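Local coordinates for protein MAU2 chromatid cohesion factor homolog (Saccharomyces cerevisiae, PDB 4XDN) that forms a complex with SCC2 that is required for the association of cohesin with chromosomes, and so takes part in sister chromatid cohesion, at residues Gln192-Leu204 against Leu217-Phe230. Residues are numbered along the deposited sequence; the frame is centred on the assembly and turned at random.
With SO4 (sulfate ion), chain E.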
ATOM      1  N   GLN A 192      -8.140  13.049   7.219  1.00 36.35           N
ATOM      2  CA  GLN A 192      -8.194  14.497   7.050  1.00 39.03           C
ATOM      3  C   GLN A 192      -6.994  14.945   6.227  1.00 37.70           C
ATOM      4  O   GLN A 192      -6.063  15.566   6.741  1.00 35.21           O
ATOM      5  CB  GLN A 192      -8.216  15.191   8.407  1.00 39.93           C
ATOM      6  CG  GLN A 192      -9.436  14.843   9.242  1.00 40.54           C
ATOM      7  CD  GLN A 192      -9.390  15.462  10.621  1.00 41.70           C
ATOM      8  OE1 GLN A 192      -8.338  15.900  11.083  1.00 43.70           O
ATOM      9  NE2 GLN A 192     -10.536  15.502  11.288  1.00 40.83           N
ATOM     10  N   HIS A 193      -7.039  14.631   4.940  1.00 36.23           N
ATOM     11  CA  HIS A 193      -5.867  14.701   4.079  1.00 38.03           C
ATOM     12  C   HIS A 193      -5.281  16.106   3.956  1.00 37.59           C
ATOM     13  O   HIS A 193      -4.065  16.266   3.870  1.00 35.49           O
ATOM     14  CB  HIS A 193      -6.223  14.153   2.695  1.00 41.38           C
ATOM     15  CG  HIS A 193      -6.760  12.756   2.729  1.00 42.87           C
ATOM     16  ND1 HIS A 193      -6.131  11.733   3.408  1.00 39.29           N
ATOM     17  CD2 HIS A 193      -7.871  12.212   2.175  1.00 46.28           C
ATOM     18  CE1 HIS A 193      -6.829  10.621   3.269  1.00 42.14           C
ATOM     19  NE2 HIS A 193      -7.888  10.883   2.524  1.00 46.27           N
ATOM     20  N   ARG A 194      -6.136  17.123   3.951  1.00 41.28           N
ATOM     21  CA  ARG A 194      -5.656  18.499   3.895  1.00 43.01           C
ATOM     22  C   ARG A 194      -4.937  18.858   5.194  1.00 41.16           C
ATOM     23  O   ARG A 194      -3.885  19.496   5.168  1.00 39.81           O
ATOM     24  CB  ARG A 194      -6.810  19.469   3.623  1.00 50.20           C
ATOM     25  CG  ARG A 194      -7.197  19.551   2.148  1.00 58.13           C
ATOM     26  CD  ARG A 194      -8.683  19.306   1.905  1.00 64.95           C
ATOM     27  NE  ARG A 194      -9.482  20.522   2.030  1.00 70.60           N
ATOM     28  CZ  ARG A 194     -10.781  20.594   1.752  1.00 75.45           C
ATOM     29  NH1 ARG A 194     -11.437  19.518   1.334  1.00 76.53           N
ATOM     30  NH2 ARG A 194     -11.429  21.745   1.891  1.00 77.75           N
ATOM     31  N   ARG A 195      -5.495  18.438   6.326  1.00 41.72           N
ATOM     32  CA  ARG A 195      -4.845  18.658   7.618  1.00 42.30           C
ATOM     33  C   ARG A 195      -3.525  17.898   7.732  1.00 37.39           C
ATOM     34  O   ARG A 195      -2.571  18.398   8.327  1.00 35.04           O
ATOM     35  CB  ARG A 195      -5.764  18.245   8.771  1.00 47.71           C
ATOM     36  CG  ARG A 195      -6.667  19.356   9.300  1.00 54.71           C
ATOM     37  CD  ARG A 195      -8.107  19.211   8.823  1.00 59.22           C
ATOM     38  NE  ARG A 195      -9.062  19.546   9.876  1.00 61.90           N
ATOM     39  CZ  ARG A 195     -10.314  19.101   9.924  1.00 62.10           C
ATOM     40  NH1 ARG A 195     -10.778  18.292   8.977  1.00 59.08           N
ATOM     41  NH2 ARG A 195     -11.106  19.464  10.927  1.00 63.03           N
ATOM     42  N   VAL A 196      -3.477  16.687   7.182  1.00 34.24           N
ATOM     43  CA  VAL A 196      -2.261  15.877   7.242  1.00 31.71           C
ATOM     44  C   VAL A 196      -1.110  16.622   6.576  1.00 32.22           C
ATOM     45  O   VAL A 196      -0.044  16.793   7.168  1.00 32.32           O
ATOM     46  CB  VAL A 196      -2.446  14.496   6.560  1.00 32.32           C
ATOM     47  CG1 VAL A 196      -1.106  13.765   6.425  1.00 31.96           C
ATOM     48  CG2 VAL A 196      -3.432  13.637   7.341  1.00 31.03           C
ATOM     49  N   LYS A 197      -1.343  17.071   5.346  1.00 34.00           N
ATOM     50  CA  LYS A 197      -0.330  17.778   4.569  1.00 38.50           C
ATOM     51  C   LYS A 197       0.110  19.056   5.274  1.00 38.82           C
ATOM     52  O   LYS A 197       1.300  19.373   5.324  1.00 37.91           O
ATOM     53  CB  LYS A 197      -0.868  18.101   3.176  1.00 43.38           C
ATOM     54  CG  LYS A 197      -1.240  16.873   2.366  1.00 46.94           C
ATOM     55  CD  LYS A 197      -2.186  17.216   1.231  1.00 52.57           C
ATOM     56  CE  LYS A 197      -2.595  15.971   0.459  1.00 54.97           C
ATOM     57  NZ  LYS A 197      -3.681  16.264  -0.515  1.00 58.36           N
ATOM     58  N   THR A 198      -0.860  19.784   5.817  1.00 39.27           N
ATOM     59  CA  THR A 198      -0.584  21.004   6.566  1.00 38.74           C
ATOM     60  C   THR A 198       0.241  20.697   7.811  1.00 37.28           C
ATOM     61  O   THR A 198       1.174  21.428   8.144  1.00 36.67           O
ATOM     62  CB  THR A 198      -1.892  21.713   6.977  1.00 40.87           C
ATOM     63  OG1 THR A 198      -2.563  22.196   5.808  1.00 41.98           O
ATOM     64  CG2 THR A 198      -1.618  22.887   7.920  1.00 44.59           C
ATOM     65  N   SER A 199      -0.111  19.614   8.498  1.00 35.19           N
ATOM     66  CA  SER A 199       0.573  19.245   9.733  1.00 34.92           C
ATOM     67  C   SER A 199       1.978  18.728   9.450  1.00 33.74           C
ATOM     68  O   SER A 199       2.915  19.051  10.177  1.00 35.76           O
ATOM     69  CB  SER A 199      -0.229  18.194  10.501  1.00 36.82           C
ATOM     70  OG  SER A 199      -1.494  18.701  10.888  1.00 40.24           O
ATOM     71  N   PHE A 200       2.123  17.926   8.400  1.00 32.34           N
ATOM     72  CA  PHE A 200       3.440  17.428   8.006  1.00 32.46           C
ATOM     73  C   PHE A 200       4.378  18.592   7.710  1.00 34.06           C
ATOM     74  O   PHE A 200       5.503  18.636   8.205  1.00 34.87           O
ATOM     75  CB  PHE A 200       3.342  16.518   6.777  1.00 33.25           C
ATOM     76  CG  PHE A 200       3.404  15.049   7.096  1.00 34.25           C
ATOM     77  CD1 PHE A 200       4.522  14.504   7.709  1.00 35.06           C
ATOM     78  CD2 PHE A 200       2.353  14.209   6.763  1.00 34.40           C
ATOM     79  CE1 PHE A 200       4.583  13.157   7.999  1.00 34.09           C
ATOM     80  CE2 PHE A 200       2.412  12.860   7.048  1.00 35.39           C
ATOM     81  CZ  PHE A 200       3.529  12.333   7.668  1.00 34.67           C
ATOM     82  N   HIS A 201       3.903  19.532   6.900  1.00 36.50           N
ATOM     83  CA  HIS A 201       4.699  20.692   6.515  1.00 37.76           C
ATOM     84  C   HIS A 201       5.110  21.511   7.737  1.00 37.85           C
ATOM     85  O   HIS A 201       6.277  21.869   7.890  1.00 36.93           O
ATOM     86  CB  HIS A 201       3.921  21.569   5.534  1.00 38.43           C
ATOM     87  CG  HIS A 201       4.724  22.700   4.970  1.00 40.86           C
ATOM     88  ND1 HIS A 201       4.885  23.900   5.627  1.00 42.71           N
ATOM     89  CD2 HIS A 201       5.413  22.809   3.809  1.00 43.25           C
ATOM     90  CE1 HIS A 201       5.639  24.703   4.894  1.00 44.61           C
ATOM     91  NE2 HIS A 201       5.972  24.064   3.787  1.00 46.88           N
ATOM     92  N   GLY A 202       4.145  21.805   8.602  1.00 37.06           N
ATOM     93  CA  GLY A 202       4.418  22.561   9.811  1.00 38.84           C
ATOM     94  C   GLY A 202       5.365  21.806  10.722  1.00 40.31           C
ATOM     95  O   GLY A 202       6.243  22.393  11.354  1.00 42.22           O
ATOM     96  N   LEU A 203       5.179  20.493  10.786  1.00 38.66           N
ATOM     97  CA  LEU A 203       6.041  19.634  11.582  1.00 40.00           C
ATOM     98  C   LEU A 203       7.466  19.641  11.038  1.00 40.10           C
ATOM     99  O   LEU A 203       8.414  19.920  11.767  1.00 40.95           O
ATOM    100  CB  LEU A 203       5.485  18.211  11.610  1.00 41.57           C
ATOM    101  CG  LEU A 203       6.362  17.123  12.232  1.00 42.92           C
ATOM    102  CD1 LEU A 203       6.780  17.489  13.648  1.00 45.88           C
ATOM    103  CD2 LEU A 203       5.619  15.800  12.217  1.00 42.27           C
ATOM    104  N   LEU A 204       7.604  19.346   9.749  1.00 38.98           N
ATOM    105  CA  LEU A 204       8.915  19.248   9.113  1.00 39.10           C
ATOM    106  C   LEU A 204       9.692  20.562   9.174  1.00 39.90           C
ATOM    107  O   LEU A 204      10.906  20.562   9.378  1.00 39.51           O
ATOM    108  CB  LEU A 204       8.762  18.810   7.651  1.00 37.22           C
ATOM    109  CG  LEU A 204       8.325  17.359   7.422  1.00 35.29           C
ATOM    110  CD1 LEU A 204       7.862  17.151   5.988  1.00 35.53           C
ATOM    111  CD2 LEU A 204       9.459  16.402   7.758  1.00 36.11           C
ATOM    112  N   LEU A 217      10.678  11.642   9.467  1.00 27.82           N
ATOM    113  CA  LEU A 217       9.347  12.211   9.297  1.00 28.11           C
ATOM    114  C   LEU A 217       9.022  12.420   7.826  1.00 28.09           C
ATOM    115  O   LEU A 217       7.879  12.257   7.405  1.00 26.19           O
ATOM    116  CB  LEU A 217       9.234  13.538  10.043  1.00 28.32           C
ATOM    117  CG  LEU A 217       9.311  13.456  11.566  1.00 30.54           C
ATOM    118  CD1 LEU A 217       9.482  14.849  12.139  1.00 33.94           C
ATOM    119  CD2 LEU A 217       8.072  12.783  12.134  1.00 31.55           C
ATOM    120  N   ASN A 218      10.034  12.782   7.048  1.00 28.27           N
ATOM    121  CA  ASN A 218       9.839  13.006   5.625  1.00 30.46           C
ATOM    122  C   ASN A 218       9.530  11.697   4.905  1.00 29.88           C
ATOM    123  O   ASN A 218       8.783  11.680   3.930  1.00 28.93           O
ATOM    124  CB  ASN A 218      11.072  13.671   5.014  1.00 33.43           C
ATOM    125  CG  ASN A 218      10.887  13.998   3.549  1.00 34.04           C
ATOM    126  OD1 ASN A 218      10.134  14.904   3.196  1.00 34.09           O
ATOM    127  ND2 ASN A 218      11.571  13.259   2.684  1.00 34.31           N
ATOM    128  N   LEU A 219      10.105  10.603   5.395  1.00 28.43           N
ATOM    129  CA  LEU A 219       9.814   9.281   4.854  1.00 28.99           C
ATOM    130  C   LEU A 219       8.369   8.903   5.155  1.00 29.00           C
ATOM    131  O   LEU A 219       7.679   8.342   4.304  1.00 29.67           O
ATOM    132  CB  LEU A 219      10.773   8.235   5.431  1.00 28.34           C
ATOM    133  CG  LEU A 219      12.219   8.314   4.945  1.00 30.96           C
ATOM    134  CD1 LEU A 219      13.128   7.481   5.833  1.00 29.51           C
ATOM    135  CD2 LEU A 219      12.321   7.859   3.502  1.00 33.99           C
ATOM    136  N   CYS A 220       7.917   9.211   6.370  1.00 27.17           N
ATOM    137  CA  CYS A 220       6.520   9.001   6.743  1.00 27.74           C
ATOM    138  C   CYS A 220       5.624   9.793   5.801  1.00 29.74           C
ATOM    139  O   CYS A 220       4.580   9.310   5.361  1.00 28.07           O
ATOM    140  CB  CYS A 220       6.260   9.429   8.192  1.00 25.44           C
ATOM    141  SG  CYS A 220       7.111   8.463   9.469  1.00 27.85           S
ATOM    142  N   TYR A 221       6.052  11.014   5.496  1.00 31.86           N
ATOM    143  CA  TYR A 221       5.298  11.907   4.626  1.00 29.38           C
ATOM    144  C   TYR A 221       5.162  11.318   3.228  1.00 26.90           C
ATOM    145  O   TYR A 221       4.053  11.162   2.717  1.00 27.73           O
ATOM    146  CB  TYR A 221       5.984  13.273   4.559  1.00 29.53           C
ATOM    147  CG  TYR A 221       5.210  14.351   3.831  1.00 29.09           C
ATOM    148  CD1 TYR A 221       3.830  14.289   3.700  1.00 28.53           C
ATOM    149  CD2 TYR A 221       5.870  15.440   3.275  1.00 30.62           C
ATOM    150  CE1 TYR A 221       3.129  15.283   3.040  1.00 31.87           C
ATOM    151  CE2 TYR A 221       5.181  16.433   2.612  1.00 33.06           C
ATOM    152  CZ  TYR A 221       3.812  16.351   2.497  1.00 34.24           C
ATOM    153  OH  TYR A 221       3.126  17.341   1.833  1.00 38.28           O
ATOM    154  N   VAL A 222       6.295  10.987   2.617  1.00 25.89           N
ATOM    155  CA  VAL A 222       6.307  10.449   1.263  1.00 29.92           C
ATOM    156  C   VAL A 222       5.477   9.169   1.180  1.00 28.53           C
ATOM    157  O   VAL A 222       4.689   9.000   0.250  1.00 27.15           O
ATOM    158  CB  VAL A 222       7.749  10.170   0.781  1.00 31.69           C
ATOM    159  CG1 VAL A 222       7.752   9.416  -0.549  1.00 33.14           C
ATOM    160  CG2 VAL A 222       8.518  11.476   0.642  1.00 32.14           C
ATOM    161  N   ASN A 223       5.647   8.281   2.156  1.00 28.58           N
ATOM    162  CA  ASN A 223       4.909   7.023   2.161  1.00 28.84           C
ATOM    163  C   ASN A 223       3.407   7.265   2.251  1.00 27.24           C
ATOM    164  O   ASN A 223       2.625   6.610   1.564  1.00 26.85           O
ATOM    165  CB  ASN A 223       5.359   6.129   3.319  1.00 28.18           C
ATOM    166  CG  ASN A 223       5.292   4.644   2.978  1.00 29.35           C
ATOM    167  OD1 ASN A 223       6.091   3.849   3.476  1.00 29.19           O
ATOM    168  ND2 ASN A 223       4.349   4.267   2.114  1.00 30.80           N
ATOM    169  N   TYR A 224       3.004   8.207   3.098  1.00 26.47           N
ATOM    170  CA  TYR A 224       1.596   8.575   3.201  1.00 30.03           C
ATOM    171  C   TYR A 224       1.051   9.052   1.856  1.00 30.63           C
ATOM    172  O   TYR A 224      -0.034   8.652   1.441  1.00 31.16           O
ATOM    173  CB  TYR A 224       1.392   9.665   4.255  1.00 28.89           C
ATOM    174  CG  TYR A 224       0.144  10.488   4.027  1.00 28.75           C
ATOM    175  CD1 TYR A 224      -1.104  10.018   4.413  1.00 26.59           C
ATOM    176  CD2 TYR A 224       0.214  11.734   3.416  1.00 29.13           C
ATOM    177  CE1 TYR A 224      -2.247  10.766   4.202  1.00 27.48           C
ATOM    178  CE2 TYR A 224      -0.923  12.488   3.199  1.00 29.79           C
ATOM    179  CZ  TYR A 224      -2.150  11.999   3.593  1.00 29.29           C
ATOM    180  OH  TYR A 224      -3.282  12.750   3.376  1.00 32.86           O
ATOM    181  N   LEU A 225       1.811   9.910   1.184  1.00 30.22           N
ATOM    182  CA  LEU A 225       1.388  10.466  -0.097  1.00 30.63           C
ATOM    183  C   LEU A 225       1.270   9.371  -1.153  1.00 29.70           C
ATOM    184  O   LEU A 225       0.327   9.364  -1.942  1.00 30.08           O
ATOM    185  CB  LEU A 225       2.368  11.549  -0.562  1.00 32.90           C
ATOM    186  CG  LEU A 225       2.422  12.822   0.291  1.00 33.78           C
ATOM    187  CD1 LEU A 225       3.590  13.693  -0.133  1.00 33.71           C
ATOM    188  CD2 LEU A 225       1.120  13.608   0.198  1.00 35.04           C
ATOM    189  N   LEU A 226       2.224   8.445  -1.159  1.00 28.00           N
ATOM    190  CA  LEU A 226       2.199   7.333  -2.103  1.00 29.72           C
ATOM    191  C   LEU A 226       1.016   6.404  -1.837  1.00 30.02           C
ATOM    192  O   LEU A 226       0.394   5.901  -2.774  1.00 31.90           O
ATOM    193  CB  LEU A 226       3.507   6.546  -2.035  1.00 30.88           C
ATOM    194  CG  LEU A 226       4.722   7.200  -2.697  1.00 31.38           C
ATOM    195  CD1 LEU A 226       5.991   6.453  -2.318  1.00 33.35           C
ATOM    196  CD2 LEU A 226       4.563   7.242  -4.210  1.00 30.68           C
ATOM    197  N   ASN A 227       0.707   6.182  -0.562  1.00 26.89           N
ATOM    198  CA  ASN A 227      -0.438   5.359  -0.182  1.00 26.73           C
ATOM    199  C   ASN A 227      -1.745   5.942  -0.703  1.00 28.75           C
ATOM    200  O   ASN A 227      -2.677   5.203  -1.026  1.00 34.82           O
ATOM    201  CB  ASN A 227      -0.520   5.209   1.340  1.00 27.81           C
ATOM    202  CG  ASN A 227       0.672   4.478   1.922  1.00 28.98           C
ATOM    203  OD1 ASN A 227       1.399   3.790   1.207  1.00 30.42           O
ATOM    204  ND2 ASN A 227       0.880   4.625   3.228  1.00 30.40           N
ATOM    205  N   GLU A 228      -1.805   7.269  -0.774  1.00 28.36           N
ATOM    206  CA  GLU A 228      -2.993   7.974  -1.251  1.00 30.19           C
ATOM    207  C   GLU A 228      -2.861   8.363  -2.724  1.00 32.53           C
ATOM    208  O   GLU A 228      -3.791   8.918  -3.313  1.00 33.77           O
ATOM    209  CB  GLU A 228      -3.236   9.226  -0.404  1.00 33.33           C
ATOM    210  CG  GLU A 228      -3.522   8.950   1.068  1.00 36.56           C
ATOM    211  CD  GLU A 228      -4.856   8.255   1.294  1.00 40.43           C
ATOM    212  OE1 GLU A 228      -5.701   8.261   0.376  1.00 42.66           O
ATOM    213  OE2 GLU A 228      -5.058   7.702   2.395  1.00 41.07           O
ATOM    214  N   ARG A 229      -1.702   8.065  -3.306  1.00 31.65           N
ATOM    215  CA  ARG A 229      -1.376   8.463  -4.674  1.00 33.70           C
ATOM    216  C   ARG A 229      -1.520   9.970  -4.871  1.00 35.27           C
ATOM    217  O   ARG A 229      -1.874  10.430  -5.955  1.00 37.98           O
ATOM    218  CB  ARG A 229      -2.257   7.714  -5.686  1.00 35.07           C
ATOM    219  CG  ARG A 229      -2.052   6.203  -5.704  1.00 34.39           C
ATOM    220  CD  ARG A 229      -0.618   5.825  -6.037  1.00 35.61           C
ATOM    221  NE  ARG A 229      -0.547   4.868  -7.142  1.00 49.27           N
ATOM    222  CZ  ARG A 229      -0.158   5.157  -8.382  1.00 58.05           C
ATOM    223  NH1 ARG A 229       0.215   6.385  -8.719  1.00 61.98           N
ATOM    224  NH2 ARG A 229      -0.136   4.202  -9.297  1.00 62.97           N
ATOM    225  N   PHE A 230      -1.244  10.734  -3.819  1.00 32.52           N
ATOM    226  CA  PHE A 230      -1.203  12.186  -3.932  1.00 33.94           C
ATOM    227  C   PHE A 230       0.100  12.603  -4.598  1.00 34.93           C
ATOM    228  O   PHE A 230       1.121  11.936  -4.429  1.00 33.58           O
ATOM    229  CB  PHE A 230      -1.317  12.857  -2.559  1.00 33.07           C
ATOM    230  CG  PHE A 230      -2.681  12.762  -1.936  1.00 33.16           C
ATOM    231  CD1 PHE A 230      -3.827  12.902  -2.701  1.00 33.76           C
ATOM    232  CD2 PHE A 230      -2.816  12.544  -0.574  1.00 33.15           C
ATOM    233  CE1 PHE A 230      -5.079  12.819  -2.124  1.00 35.46           C
ATOM    234  CE2 PHE A 230      -4.065  12.461   0.011  1.00 33.50           C
ATOM    235  CZ  PHE A 230      -5.200  12.600  -0.766  1.00 34.88           C
TER
HETATM  236  S   SO4 E 703      -9.606  17.686   5.397  1.00 86.70           S
HETATM  237  O1  SO4 E 703      -8.325  17.753   6.096  1.00 85.72           O
HETATM  238  O2  SO4 E 703     -10.599  17.047   6.258  1.00 87.49           O
HETATM  239  O3  SO4 E 703     -10.044  19.040   5.074  1.00 89.21           O
HETATM  240  O4  SO4 E 703      -9.460  16.901   4.172  1.00 85.53           O
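Phe-200 and Tyr-221 lie ring over ring in an offset stack, centroids 4.7 Å apart and planes 26° from parallel. Phe-200 CB sits over the same face of the tyrosine that its ring covers, and Leu-225 CD1 over the opposite one. The rings belong to an antiparallel helical hairpin, helix 193-206 packing on helix 212-228, two consecutive helices of this largely helical cohesin loading factor. It illustrates knobs-into-holes packing by aromatic residues in both directions. Phe-200 enters a hole made by Leu-217, Cys-220, Tyr-221 and Tyr-224, while Tyr-224 enters one made by His-193, Val-196, Lys-197 and Phe-200. An alanine in place of Phe-200 is likely to leave that first hole unfilled and the Tyr-221 ring without its stacking partner. Val-196 places CG1 over one face of Tyr-224, 3.6 Å from the ring centroid; this branch stands anti to the backbone N (chi1 170°). Helix 170-189 backs the pair, with Cys-187 against Val-196 and Val-184 against Phe-200. Toward the other end, Leu-204 reaches CD2 to Leu-217 CB and CD1 to Tyr-221 CD2.

Past the end of helix 212-228, a Schellman motif at Arg-229 turns the chain so that Phe-230 comes back to the partner helix. Its edge meets the face of His-193 in a T-shaped pair. Glu-228 CB lies over one face of the Phe-230 ring and the end of the extended Lys-197 chain over the opposite face. There Lys-197 NZ stands 3.7 Å from the Phe-230 centroid, only 5° off the normal, a cation-pi contact. A sulfate, probably from the crystallisation liquor, accepts a bond from Arg-195 N at the helix start. The hydrogen bond between the helices joins His-193 ND1 and Tyr-224 OH, 3.0 Å apart, the hydroxyl near the imidazole plane.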